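Local coordinates for germination protein (Bacillus megaterium, PDB 6O59) that probably takes part in sensing germinants as the N-terminal domain of the A subunit of the spore germinant receptor GerK3, at residues 22-27 and 169-174; 54-59 and 84-89; 184-189 and 250-255. All blocks are in the same frame, centred on the assembly; numbering follows the deposited sequence.

Contact 1. Residues 22-27 and 169-174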
ATOM      1  N   GLY A  22       1.656   8.821  -0.593  1.00 78.87           N
ATOM      2  CA  GLY A  22       2.984   8.982  -0.007  1.00 80.68           C
ATOM      3  C   GLY A  22       4.104   8.133  -0.559  1.00 86.08           C
ATOM      4  O   GLY A  22       5.101   7.901   0.142  1.00 87.01           O
ATOM      5  N   ASN A  23       3.964   7.708  -1.841  1.00 82.30           N
ATOM      6  CA  ASN A  23       4.890   6.845  -2.587  1.00 81.41           C
ATOM      7  C   ASN A  23       5.086   5.543  -1.788  1.00 84.22           C
ATOM      8  O   ASN A  23       6.221   5.101  -1.558  1.00 85.66           O
ATOM      9  CB  ASN A  23       6.213   7.573  -2.886  1.00 84.30           C
ATOM     10  CG  ASN A  23       6.505   7.717  -4.357  1.00111.49           C
ATOM     11  OD1 ASN A  23       6.890   6.751  -5.048  1.00103.91           O
ATOM     12  ND2 ASN A  23       6.334   8.934  -4.869  1.00101.75           N
ATOM     13  N   SER A  24       3.945   4.982  -1.292  1.00 77.54           N
ATOM     14  CA  SER A  24       3.884   3.778  -0.458  1.00 74.89           C
ATOM     15  C   SER A  24       4.402   2.588  -1.234  1.00 75.49           C
ATOM     16  O   SER A  24       4.087   2.437  -2.417  1.00 74.26           O
ATOM     17  CB  SER A  24       2.468   3.537   0.054  1.00 74.74           C
ATOM     18  OG  SER A  24       2.218   4.310   1.215  1.00 77.38           O
ATOM     19  N   SER A  25       5.234   1.772  -0.572  1.00 71.33           N
ATOM     20  CA  SER A  25       5.939   0.649  -1.182  1.00 70.68           C
ATOM     21  C   SER A  25       5.038  -0.482  -1.691  1.00 74.47           C
ATOM     22  O   SER A  25       5.498  -1.229  -2.553  1.00 75.70           O
ATOM     23  CB  SER A  25       6.986   0.089  -0.230  1.00 73.99           C
ATOM     24  OG  SER A  25       6.460  -0.271   1.039  1.00 83.72           O
ATOM     25  N   ASP A  26       3.774  -0.594  -1.220  1.00 68.94           N
ATOM     26  CA  ASP A  26       2.890  -1.686  -1.631  1.00 66.95           C
ATOM     27  C   ASP A  26       1.912  -1.291  -2.726  1.00 69.98           C
ATOM     28  O   ASP A  26       1.098  -2.114  -3.148  1.00 68.62           O
ATOM     29  CB  ASP A  26       2.132  -2.252  -0.423  1.00 69.01           C
ATOM     30  CG  ASP A  26       1.198  -1.310   0.315  1.00 78.21           C
ATOM     31  OD1 ASP A  26       1.329  -0.082   0.142  1.00 78.27           O
ATOM     32  OD2 ASP A  26       0.351  -1.806   1.084  1.00 85.87           O
ATOM     33  N   ILE A  27       1.995  -0.052  -3.204  1.00 67.58           N
ATOM     34  CA  ILE A  27       1.130   0.383  -4.289  1.00 66.66           C
ATOM     35  C   ILE A  27       1.847   0.085  -5.611  1.00 72.33           C
ATOM     36  O   ILE A  27       2.917   0.634  -5.890  1.00 73.73           O
ATOM     37  CB  ILE A  27       0.706   1.846  -4.097  1.00 70.33           C
ATOM     38  CG1 ILE A  27      -0.289   1.917  -2.915  1.00 69.13           C
ATOM     39  CG2 ILE A  27       0.071   2.405  -5.391  1.00 72.80           C
ATOM     40  CD1 ILE A  27      -0.334   3.109  -2.252  1.00 71.13           C
ATOM     41  N   LEU A 169      -2.238   6.441   5.086  1.00 71.99           N
ATOM     42  CA  LEU A 169      -1.361   5.429   5.670  1.00 69.63           C
ATOM     43  C   LEU A 169      -0.172   5.271   4.729  1.00 73.40           C
ATOM     44  O   LEU A 169      -0.310   4.770   3.604  1.00 72.51           O
ATOM     45  CB  LEU A 169      -2.073   4.093   5.935  1.00 68.01           C
ATOM     46  CG  LEU A 169      -1.206   2.955   6.511  1.00 69.71           C
ATOM     47  CD1 LEU A 169      -0.460   3.383   7.772  1.00 68.77           C
ATOM     48  CD2 LEU A 169      -2.056   1.742   6.803  1.00 70.91           C
ATOM     49  N   TRP A 170       0.969   5.816   5.160  1.00 70.52           N
ATOM     50  CA  TRP A 170       2.176   5.823   4.355  1.00 70.71           C
ATOM     51  C   TRP A 170       3.174   4.766   4.855  1.00 72.42           C
ATOM     52  O   TRP A 170       3.416   4.650   6.058  1.00 71.63           O
ATOM     53  CB  TRP A 170       2.779   7.230   4.335  1.00 72.06           C
ATOM     54  CG  TRP A 170       1.966   8.231   3.562  1.00 76.05           C
ATOM     55  CD1 TRP A 170       0.757   8.028   2.959  1.00 79.50           C
ATOM     56  CD2 TRP A 170       2.300   9.605   3.327  1.00 79.10           C
ATOM     57  NE1 TRP A 170       0.318   9.188   2.371  1.00 82.01           N
ATOM     58  CE2 TRP A 170       1.245  10.175   2.581  1.00 84.95           C
ATOM     59  CE3 TRP A 170       3.403  10.414   3.662  1.00 82.05           C
ATOM     60  CZ2 TRP A 170       1.268  11.505   2.142  1.00 87.49           C
ATOM     61  CZ3 TRP A 170       3.416  11.740   3.243  1.00 86.70           C
ATOM     62  CH2 TRP A 170       2.355  12.273   2.498  1.00 89.07           C
ATOM     63  N   LEU A 171       3.665   3.911   3.907  1.00 67.78           N
ATOM     64  CA  LEU A 171       4.600   2.786   4.104  1.00 66.63           C
ATOM     65  C   LEU A 171       5.962   3.099   3.471  1.00 72.72           C
ATOM     66  O   LEU A 171       6.012   3.442   2.294  1.00 75.21           O
ATOM     67  CB  LEU A 171       4.025   1.489   3.497  1.00 65.89           C
ATOM     68  CG  LEU A 171       2.987   0.668   4.303  1.00 69.29           C
ATOM     69  CD1 LEU A 171       1.694   1.423   4.550  1.00 69.15           C
ATOM     70  CD2 LEU A 171       2.618  -0.579   3.553  1.00 73.07           C
ATOM     71  N   GLU A 172       7.056   3.002   4.258  1.00 69.19           N
ATOM     72  CA  GLU A 172       8.433   3.346   3.920  1.00 70.41           C
ATOM     73  C   GLU A 172       9.296   2.117   4.135  1.00 73.09           C
ATOM     74  O   GLU A 172       9.422   1.640   5.267  1.00 72.07           O
ATOM     75  CB  GLU A 172       8.893   4.526   4.803  1.00 73.28           C
ATOM     76  CG  GLU A 172      10.097   5.268   4.278  1.00 90.59           C
ATOM     77  CD  GLU A 172      10.686   6.275   5.249  1.00120.92           C
ATOM     78  OE1 GLU A 172       9.907   6.990   5.925  1.00111.25           O
ATOM     79  OE2 GLU A 172      11.933   6.350   5.331  1.00116.62           O
ATOM     80  N   SER A 173       9.824   1.567   3.044  1.00 69.52           N
ATOM     81  CA  SER A 173      10.700   0.402   3.074  1.00 68.26           C
ATOM     82  C   SER A 173      12.146   0.830   3.205  1.00 73.52           C
ATOM     83  O   SER A 173      12.556   1.826   2.609  1.00 75.25           O
ATOM     84  CB  SER A 173      10.504  -0.453   1.833  1.00 72.23           C
ATOM     85  OG  SER A 173       9.240  -1.090   1.933  1.00 87.13           O
ATOM     86  N   MET A 174      12.914   0.115   4.027  1.00 70.56           N
ATOM     87  CA  MET A 174      14.330   0.428   4.240  1.00 72.31           C
ATOM     88  C   MET A 174      15.108  -0.838   4.627  1.00 71.44           C
ATOM     89  O   MET A 174      14.515  -1.888   4.887  1.00 69.46           O
ATOM     90  CB  MET A 174      14.540   1.587   5.259  1.00 76.43           C
ATOM     91  CG  MET A 174      14.016   1.318   6.652  1.00 79.90           C
ATOM     92  SD  MET A 174      13.619   2.838   7.554  1.00 86.40           S
ATOM     93  CE  MET A 174      15.315   3.493   7.923  1.00 86.40           C
TER

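Contact 2. Residues 54-59 and 84-89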
ATOM      1  N   GLN A  54      -4.673 -11.642 -10.794  1.00 68.85           N
ATOM      2  CA  GLN A  54      -4.034 -12.330 -11.898  1.00 68.96           C
ATOM      3  C   GLN A  54      -4.873 -12.335 -13.179  1.00 74.53           C
ATOM      4  O   GLN A  54      -4.435 -11.697 -14.128  1.00 75.94           O
ATOM      5  CB  GLN A  54      -3.561 -13.726 -11.535  1.00 70.49           C
ATOM      6  CG  GLN A  54      -2.184 -14.043 -12.129  1.00 73.00           C
ATOM      7  CD  GLN A  54      -1.147 -12.928 -12.126  1.00 80.94           C
ATOM      8  OE1 GLN A  54      -0.844 -12.324 -13.168  1.00 78.91           O
ATOM      9  NE2 GLN A  54      -0.559 -12.642 -10.972  1.00 65.87           N
ATOM     10  N   ALA A  55      -6.091 -12.922 -13.192  1.00 70.19           N
ATOM     11  CA  ALA A  55      -6.967 -12.976 -14.378  1.00 69.90           C
ATOM     12  C   ALA A  55      -7.116 -11.605 -15.106  1.00 71.70           C
ATOM     13  O   ALA A  55      -7.057 -11.573 -16.335  1.00 72.62           O
ATOM     14  CB  ALA A  55      -8.335 -13.508 -13.988  1.00 70.45           C
ATOM     15  N   ILE A  56      -7.270 -10.497 -14.353  1.00 66.62           N
ATOM     16  CA  ILE A  56      -7.427  -9.136 -14.890  1.00 66.70           C
ATOM     17  C   ILE A  56      -6.088  -8.653 -15.480  1.00 71.21           C
ATOM     18  O   ILE A  56      -6.069  -8.187 -16.634  1.00 72.28           O
ATOM     19  CB  ILE A  56      -8.013  -8.163 -13.829  1.00 68.28           C
ATOM     20  CG1 ILE A  56      -9.478  -8.559 -13.526  1.00 68.53           C
ATOM     21  CG2 ILE A  56      -7.916  -6.682 -14.294  1.00 69.11           C
ATOM     22  CD1 ILE A  56     -10.037  -8.102 -12.197  1.00 73.81           C
ATOM     23  N   GLN A  57      -4.982  -8.813 -14.716  1.00 65.91           N
ATOM     24  CA  GLN A  57      -3.627  -8.480 -15.170  1.00 66.20           C
ATOM     25  C   GLN A  57      -3.271  -9.287 -16.418  1.00 72.77           C
ATOM     26  O   GLN A  57      -2.749  -8.725 -17.372  1.00 74.11           O
ATOM     27  CB  GLN A  57      -2.605  -8.739 -14.070  1.00 66.74           C
ATOM     28  CG  GLN A  57      -2.706  -7.740 -12.925  1.00 72.09           C
ATOM     29  CD  GLN A  57      -1.488  -7.802 -12.062  1.00 81.15           C
ATOM     30  OE1 GLN A  57      -0.390  -7.438 -12.481  1.00 81.67           O
ATOM     31  NE2 GLN A  57      -1.649  -8.277 -10.845  1.00 71.15           N
ATOM     32  N   ASP A  58      -3.615 -10.587 -16.431  1.00 69.29           N
ATOM     33  CA  ASP A  58      -3.404 -11.494 -17.556  1.00 71.07           C
ATOM     34  C   ASP A  58      -4.078 -10.949 -18.798  1.00 76.32           C
ATOM     35  O   ASP A  58      -3.436 -10.845 -19.844  1.00 77.54           O
ATOM     36  CB  ASP A  58      -3.963 -12.896 -17.235  1.00 73.24           C
ATOM     37  CG  ASP A  58      -3.139 -13.743 -16.284  1.00 78.94           C
ATOM     38  OD1 ASP A  58      -2.129 -13.231 -15.753  1.00 76.65           O
ATOM     39  OD2 ASP A  58      -3.506 -14.922 -16.070  1.00 86.46           O
ATOM     40  N   TYR A  59      -5.371 -10.573 -18.668  1.00 72.06           N
ATOM     41  CA  TYR A  59      -6.171 -10.045 -19.768  1.00 72.97           C
ATOM     42  C   TYR A  59      -5.516  -8.779 -20.333  1.00 77.04           C
ATOM     43  O   TYR A  59      -5.219  -8.719 -21.526  1.00 78.35           O
ATOM     44  CB  TYR A  59      -7.619  -9.769 -19.306  1.00 72.86           C
ATOM     45  CG  TYR A  59      -8.414  -8.908 -20.270  1.00 75.61           C
ATOM     46  CD1 TYR A  59      -8.474  -7.523 -20.116  1.00 76.89           C
ATOM     47  CD2 TYR A  59      -9.100  -9.476 -21.342  1.00 78.13           C
ATOM     48  CE1 TYR A  59      -9.154  -6.722 -21.031  1.00 79.70           C
ATOM     49  CE2 TYR A  59      -9.812  -8.686 -22.245  1.00 80.40           C
ATOM     50  CZ  TYR A  59      -9.839  -7.308 -22.085  1.00 85.72           C
ATOM     51  OH  TYR A  59     -10.545  -6.521 -22.966  1.00 84.79           O
ATOM     52  N   GLU A  84     -16.363  -4.006 -21.088  1.00 80.66           N
ATOM     53  CA  GLU A  84     -17.281  -5.055 -21.556  1.00 81.80           C
ATOM     54  C   GLU A  84     -16.752  -6.466 -21.304  1.00 83.78           C
ATOM     55  O   GLU A  84     -17.554  -7.391 -21.160  1.00 83.45           O
ATOM     56  CB  GLU A  84     -17.582  -4.891 -23.044  1.00 86.83           C
ATOM     57  CG  GLU A  84     -18.579  -3.785 -23.350  1.00 98.78           C
ATOM     58  CD  GLU A  84     -18.892  -3.574 -24.817  1.00120.09           C
ATOM     59  OE1 GLU A  84     -18.337  -4.309 -25.667  1.00108.84           O
ATOM     60  OE2 GLU A  84     -19.698  -2.662 -25.113  1.00118.45           O
ATOM     61  N   ASP A  85     -15.410  -6.626 -21.250  1.00 79.63           N
ATOM     62  CA  ASP A  85     -14.726  -7.889 -20.955  1.00 78.46           C
ATOM     63  C   ASP A  85     -14.445  -8.022 -19.475  1.00 78.67           C
ATOM     64  O   ASP A  85     -14.605  -9.111 -18.936  1.00 78.21           O
ATOM     65  CB  ASP A  85     -13.407  -8.020 -21.738  1.00 80.72           C
ATOM     66  CG  ASP A  85     -13.586  -8.353 -23.205  1.00 93.21           C
ATOM     67  OD1 ASP A  85     -14.691  -8.812 -23.582  1.00 96.20           O
ATOM     68  OD2 ASP A  85     -12.623  -8.161 -23.975  1.00 99.26           O
ATOM     69  N   ILE A  86     -14.040  -6.919 -18.820  1.00 72.56           N
ATOM     70  CA  ILE A  86     -13.691  -6.897 -17.397  1.00 70.16           C
ATOM     71  C   ILE A  86     -14.928  -7.189 -16.492  1.00 73.05           C
ATOM     72  O   ILE A  86     -14.757  -7.801 -15.428  1.00 71.51           O
ATOM     73  CB  ILE A  86     -12.949  -5.571 -17.023  1.00 72.10           C
ATOM     74  CG1 ILE A  86     -11.560  -5.536 -17.752  1.00 72.85           C
ATOM     75  CG2 ILE A  86     -12.783  -5.415 -15.500  1.00 68.70           C
ATOM     76  CD1 ILE A  86     -10.459  -4.599 -17.199  1.00 76.07           C
ATOM     77  N   VAL A  87     -16.156  -6.830 -16.932  1.00 69.14           N
ATOM     78  CA  VAL A  87     -17.380  -7.099 -16.159  1.00 67.63           C
ATOM     79  C   VAL A  87     -17.567  -8.623 -15.928  1.00 72.66           C
ATOM     80  O   VAL A  87     -18.173  -9.007 -14.928  1.00 72.52           O
ATOM     81  CB  VAL A  87     -18.655  -6.458 -16.753  1.00 71.72           C
ATOM     82  CG1 VAL A  87     -18.587  -4.940 -16.707  1.00 71.05           C
ATOM     83  CG2 VAL A  87     -18.946  -6.956 -18.159  1.00 73.61           C
ATOM     84  N   THR A  88     -17.010  -9.474 -16.819  1.00 69.76           N
ATOM     85  CA  THR A  88     -17.072 -10.941 -16.706  1.00 70.37           C
ATOM     86  C   THR A  88     -16.064 -11.456 -15.676  1.00 75.53           C
ATOM     87  O   THR A  88     -16.105 -12.631 -15.296  1.00 76.06           O
ATOM     88  CB  THR A  88     -16.781 -11.633 -18.069  1.00 70.49           C
ATOM     89  OG1 THR A  88     -15.380 -11.621 -18.363  1.00 69.93           O
ATOM     90  CG2 THR A  88     -17.555 -11.064 -19.203  1.00 64.00           C
ATOM     91  N   MET A  89     -15.133 -10.584 -15.264  1.00 71.43           N
ATOM     92  CA  MET A  89     -14.028 -10.933 -14.383  1.00 69.91           C
ATOM     93  C   MET A  89     -14.108 -10.328 -12.994  1.00 74.14           C
ATOM     94  O   MET A  89     -13.335 -10.736 -12.131  1.00 74.39           O
ATOM     95  CB  MET A  89     -12.720 -10.485 -15.039  1.00 71.68           C
ATOM     96  CG  MET A  89     -12.470 -11.184 -16.352  1.00 76.82           C
ATOM     97  SD  MET A  89     -10.856 -10.816 -17.019  1.00 79.99           S
ATOM     98  CE  MET A  89     -11.310  -9.731 -18.288  1.00 78.20           C
TER

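Contact 3. Residues 184-189 and 250-255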
ATOM      1  N   VAL A 184      13.026  -3.942   6.265  1.00 68.94           N
ATOM      2  CA  VAL A 184      12.100  -3.382   7.231  1.00 68.78           C
ATOM      3  C   VAL A 184      11.113  -2.460   6.517  1.00 75.67           C
ATOM      4  O   VAL A 184      11.518  -1.731   5.609  1.00 77.75           O
ATOM      5  CB  VAL A 184      12.941  -2.623   8.309  1.00 73.41           C
ATOM      6  CG1 VAL A 184      12.200  -1.433   8.909  1.00 72.43           C
ATOM      7  CG2 VAL A 184      13.403  -3.572   9.401  1.00 73.32           C
ATOM      8  N   THR A 185       9.829  -2.478   6.934  1.00 70.97           N
ATOM      9  CA  THR A 185       8.827  -1.539   6.437  1.00 70.46           C
ATOM     10  C   THR A 185       8.250  -0.775   7.653  1.00 74.61           C
ATOM     11  O   THR A 185       7.793  -1.373   8.627  1.00 73.87           O
ATOM     12  CB  THR A 185       7.772  -2.194   5.533  1.00 73.32           C
ATOM     13  OG1 THR A 185       8.411  -2.592   4.321  1.00 74.09           O
ATOM     14  CG2 THR A 185       6.632  -1.232   5.180  1.00 70.85           C
ATOM     15  N   LEU A 186       8.325   0.548   7.573  1.00 72.01           N
ATOM     16  CA  LEU A 186       7.847   1.534   8.540  1.00 72.11           C
ATOM     17  C   LEU A 186       6.447   2.048   8.115  1.00 75.08           C
ATOM     18  O   LEU A 186       6.225   2.287   6.934  1.00 76.06           O
ATOM     19  CB  LEU A 186       8.877   2.673   8.540  1.00 73.91           C
ATOM     20  CG  LEU A 186       8.786   3.753   9.617  1.00 79.65           C
ATOM     21  CD1 LEU A 186      10.155   4.226   9.989  1.00 81.58           C
ATOM     22  CD2 LEU A 186       7.981   4.952   9.137  1.00 83.24           C
ATOM     23  N   MET A 187       5.530   2.233   9.068  1.00 69.47           N
ATOM     24  CA  MET A 187       4.161   2.718   8.859  1.00 69.41           C
ATOM     25  C   MET A 187       3.796   3.869   9.790  1.00 73.17           C
ATOM     26  O   MET A 187       4.121   3.819  10.978  1.00 71.46           O
ATOM     27  CB  MET A 187       3.162   1.589   9.144  1.00 70.85           C
ATOM     28  CG  MET A 187       2.691   0.858   7.972  1.00 75.12           C
ATOM     29  SD  MET A 187       1.558  -0.367   8.657  1.00 79.44           S
ATOM     30  CE  MET A 187       1.640  -1.600   7.401  1.00 76.75           C
ATOM     31  N   TYR A 188       3.024   4.841   9.279  1.00 71.03           N
ATOM     32  CA  TYR A 188       2.481   5.968  10.038  1.00 71.79           C
ATOM     33  C   TYR A 188       1.343   6.591   9.240  1.00 74.87           C
ATOM     34  O   TYR A 188       1.347   6.493   8.010  1.00 73.34           O
ATOM     35  CB  TYR A 188       3.571   7.012  10.389  1.00 75.21           C
ATOM     36  CG  TYR A 188       4.160   7.729   9.192  1.00 79.96           C
ATOM     37  CD1 TYR A 188       5.199   7.167   8.452  1.00 82.05           C
ATOM     38  CD2 TYR A 188       3.690   8.989   8.810  1.00 82.56           C
ATOM     39  CE1 TYR A 188       5.738   7.824   7.344  1.00 85.73           C
ATOM     40  CE2 TYR A 188       4.220   9.654   7.704  1.00 85.24           C
ATOM     41  CZ  TYR A 188       5.246   9.071   6.975  1.00 93.90           C
ATOM     42  OH  TYR A 188       5.759   9.744   5.889  1.00 98.58           O
ATOM     43  N   ILE A 189       0.369   7.230   9.930  1.00 71.82           N
ATOM     44  CA  ILE A 189      -0.715   7.896   9.223  1.00 72.22           C
ATOM     45  C   ILE A 189      -0.332   9.364   9.126  1.00 80.60           C
ATOM     46  O   ILE A 189      -0.321  10.088  10.137  1.00 82.07           O
ATOM     47  CB  ILE A 189      -2.156   7.683   9.801  1.00 74.18           C
ATOM     48  CG1 ILE A 189      -2.531   6.186   9.870  1.00 71.57           C
ATOM     49  CG2 ILE A 189      -3.200   8.460   8.968  1.00 74.51           C
ATOM     50  CD1 ILE A 189      -3.809   5.857  10.659  1.00 70.71           C
ATOM     51  N   GLY A 250      -1.399   8.146  16.268  1.00 66.81           N
ATOM     52  CA  GLY A 250      -0.233   8.927  15.857  1.00 67.62           C
ATOM     53  C   GLY A 250       1.102   8.218  16.040  1.00 72.76           C
ATOM     54  O   GLY A 250       2.164   8.843  15.905  1.00 73.72           O
ATOM     55  N   ARG A 251       1.065   6.899  16.341  1.00 67.48           N
ATOM     56  CA  ARG A 251       2.255   6.084  16.535  1.00 65.73           C
ATOM     57  C   ARG A 251       2.725   5.515  15.200  1.00 70.49           C
ATOM     58  O   ARG A 251       2.024   5.637  14.185  1.00 70.71           O
ATOM     59  CB  ARG A 251       2.011   4.962  17.554  1.00 63.28           C
ATOM     60  CG  ARG A 251       1.430   5.466  18.860  1.00 68.52           C
ATOM     61  CD  ARG A 251       1.976   4.730  20.056  1.00 64.59           C
ATOM     62  NE  ARG A 251       0.997   4.794  21.132  1.00 65.28           N
ATOM     63  CZ  ARG A 251       1.127   4.206  22.310  1.00 72.21           C
ATOM     64  NH1 ARG A 251       0.155   4.288  23.205  1.00 58.65           N
ATOM     65  NH2 ARG A 251       2.210   3.494  22.589  1.00 57.05           N
ATOM     66  N   ILE A 252       3.930   4.912  15.220  1.00 66.44           N
ATOM     67  CA  ILE A 252       4.640   4.344  14.083  1.00 65.61           C
ATOM     68  C   ILE A 252       4.723   2.813  14.242  1.00 69.63           C
ATOM     69  O   ILE A 252       5.099   2.325  15.312  1.00 70.24           O
ATOM     70  CB  ILE A 252       6.057   5.013  13.963  1.00 69.41           C
ATOM     71  CG1 ILE A 252       5.952   6.478  13.517  1.00 71.42           C
ATOM     72  CG2 ILE A 252       7.006   4.238  13.012  1.00 69.47           C
ATOM     73  CD1 ILE A 252       5.801   7.496  14.602  1.00 79.31           C
ATOM     74  N   ALA A 253       4.377   2.071  13.175  1.00 64.76           N
ATOM     75  CA  ALA A 253       4.455   0.606  13.163  1.00 63.45           C
ATOM     76  C   ALA A 253       5.663   0.140  12.314  1.00 66.18           C
ATOM     77  O   ALA A 253       5.880   0.644  11.222  1.00 64.72           O
ATOM     78  CB  ALA A 253       3.155  -0.002  12.642  1.00 63.34           C
ATOM     79  N   ILE A 254       6.470  -0.780  12.846  1.00 63.05           N
ATOM     80  CA  ILE A 254       7.647  -1.306  12.148  1.00 62.65           C
ATOM     81  C   ILE A 254       7.489  -2.797  11.974  1.00 64.39           C
ATOM     82  O   ILE A 254       7.209  -3.508  12.941  1.00 63.28           O
ATOM     83  CB  ILE A 254       8.976  -0.959  12.880  1.00 66.47           C
ATOM     84  CG1 ILE A 254       9.143   0.564  13.074  1.00 68.04           C
ATOM     85  CG2 ILE A 254      10.189  -1.573  12.177  1.00 66.73           C
ATOM     86  CD1 ILE A 254       9.688   0.934  14.434  1.00 75.09           C
ATOM     87  N   PHE A 255       7.680  -3.262  10.740  1.00 60.97           N
ATOM     88  CA  PHE A 255       7.663  -4.678  10.387  1.00 60.53           C
ATOM     89  C   PHE A 255       9.042  -5.093   9.919  1.00 68.03           C
ATOM     90  O   PHE A 255       9.543  -4.565   8.918  1.00 68.55           O
ATOM     91  CB  PHE A 255       6.601  -4.995   9.319  1.00 61.43           C
ATOM     92  CG  PHE A 255       5.204  -4.826   9.845  1.00 62.09           C
ATOM     93  CD1 PHE A 255       4.620  -5.807  10.629  1.00 63.54           C
ATOM     94  CD2 PHE A 255       4.488  -3.653   9.601  1.00 64.57           C
ATOM     95  CE1 PHE A 255       3.346  -5.638  11.134  1.00 64.43           C
ATOM     96  CE2 PHE A 255       3.196  -3.496  10.087  1.00 66.60           C
ATOM     97  CZ  PHE A 255       2.632  -4.491  10.844  1.00 64.08           C
TER

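Contact 1. Residues 22-27 and 169-174
Gly22 packs flat on one face of the Trp170 indole: Gly22 CA sits over the five-membered ring, 3.3 Å above the plane of the Trp170 ring, in a CH-pi contact. Having no side chain, Gly22 can lie directly on this face. The indole also stacks with His190. One residue along the strand, Leu171 turns both its N-H and its carbonyl to the loop. Leu171 N gives a nearly straight hydrogen bond (165°) to Ser24 OG at 3.1 Å, and that hydroxyl is also bonded to Thr21 O. Coming back, Ser25 N reaches Leu171 O at 3.4 Å, a weak bond, and Ser24 CA points its hydrogen at the same Leu171 O from 3.5 Å. The CB of Leu171 is directed at the loop, and its side chain crosses that of Asp26 at about a right angle, with Leu171 CD2 3.6 Å from Asp26 OD2. Further out, Ser25 OG and Ser173 OG meet tip to tip at 3.0 Å in a hydrogen bond whose direction is open; Ser173 OG is bonded to Thr185 OG1 as well, making a row of three hydroxyls. A type I turn from Ser24 to Ile27 then leads into strand 27-34. The loop thus docks on the outer edge of strand 169-176, joining the two sheets of the domain through a few hydrogen bonds set beside the Gly22-Trp170 and Leu171 packing: Leu171 has both backbone polar atoms engaged, and the buried Asp26 carboxylate is paired with Arg161 of helix 153-163, which would be expected to keep it ionised.

Contact 2. Residues 54-59 and 84-89
Helix 54-62 lies beside residues 84-89, and the two backbones are nearest at Ile56 CA and Met89 CA, 6.9 Å apart. Tyr59 reaches across with CG anti to its backbone N (chi1 166°), which carries the phenol to Asp85. There Tyr59 OH donates a hydrogen bond at 2.8 Å to Asp85 OD2, which accepts with its anti lone pair, directed away from the other carboxylate oxygen. The carboxylate meets the phenol at the ring edge, near the ring plane, and its own plane is turned 85° from that of the ring. Met89 closes over a face of the same ring. Its side chain runs out and then bends at chi3 (-105°), so that the methyl Met89 CE stands 3.6 Å from Tyr59 CG, offset toward the rim, while SD lies obliquely to the ring in a Met-aromatic contact. Nearer the sheet, Ile56 CG1 packs on Met89 CB at 4.1 Å, and Ile56 CG2 faces Ile86 CD1 at 4.4 Å; both isoleucines also rest on Val123 of strand 120-124. Asp85 O accepts from Thr88 N and, at 2.7 Å, from Thr88 OG1, nearly along the C=O axis, and Met89 N bonds back to Ile86 O. The two helices are therefore joined over the first sheet by an apolar layer of isoleucine, methionine and the Tyr59 ring, with a single polar tie at its margin. With Tyr59 OH as donor, that bond would be expected to favour the ionised form of Asp85 and to fix the reach of Tyr59.

Contact 3. Residues 184-189 and 250-255
Met187 leaves its strand at a chi1 of -97° and runs extended beyond CG, while Phe255 sets CG beside its own backbone N (chi1 -68°); the two side chains so cross obliquely on one face of the sheet. Met187 CE comes to 3.6 Å from Phe255 CE2, and Met187 SD lies at the ring edge, in its plane, a Met-aromatic contact. Phe149 meets the same ring edge-to-face. Directly across the pair, Met187 CB packs on Ala253 CB at 3.8 Å. Leu157 of helix 153-163 covers Thr185 and Met187 here, and Leu247 and Val243 of helix 240-248 lie on Met187 and Ala253. On the other face Leu186 and Ile252 lie side by side, pointing the same way, with Leu186 CG 3.9 Å from Ile252 CG2, under helix 195-206. The strands are antiparallel, with hydrogen-bonded pairs Thr185-Phe255 and Met187-Ala253 flanking the non-hydrogen-bonded pair Leu186-Ile254. Four bonds result; Phe255 N to Thr185 O, at 2.8 Å, is the straightest (169°). In this buried core between helices the side chains are mostly apolar; the N-H and C=O of Thr185, Met187, Ala253 and Phe255 are paired here, while the alternate residues bond to the neighbouring strands.

How the contacts relate
From the N terminus, helix 10-20 leads into loop 22-27, which waits 142 residues for its partner on strand 169-176: contact 1 closes the long loop holding the first sheet. Contact 2 is nested inside it, a closure between helices 54-62 and 78-86 at the far end of that half, its centre about 27 Å from that of contact 1. Contact 3 opens after contact 1 has closed, with 184-189 pairing to 250-255 in the second sheet. Contacts 1 and 3 touch, since strands 169-176 and 182-189 are neighbours there, with probable hydrogen bonds joining Glu172 to Leu186 and Met174 to Val184. Contacts 2 and 3 lie on opposite sides of the chain's centre; contact 1 bridges the halves.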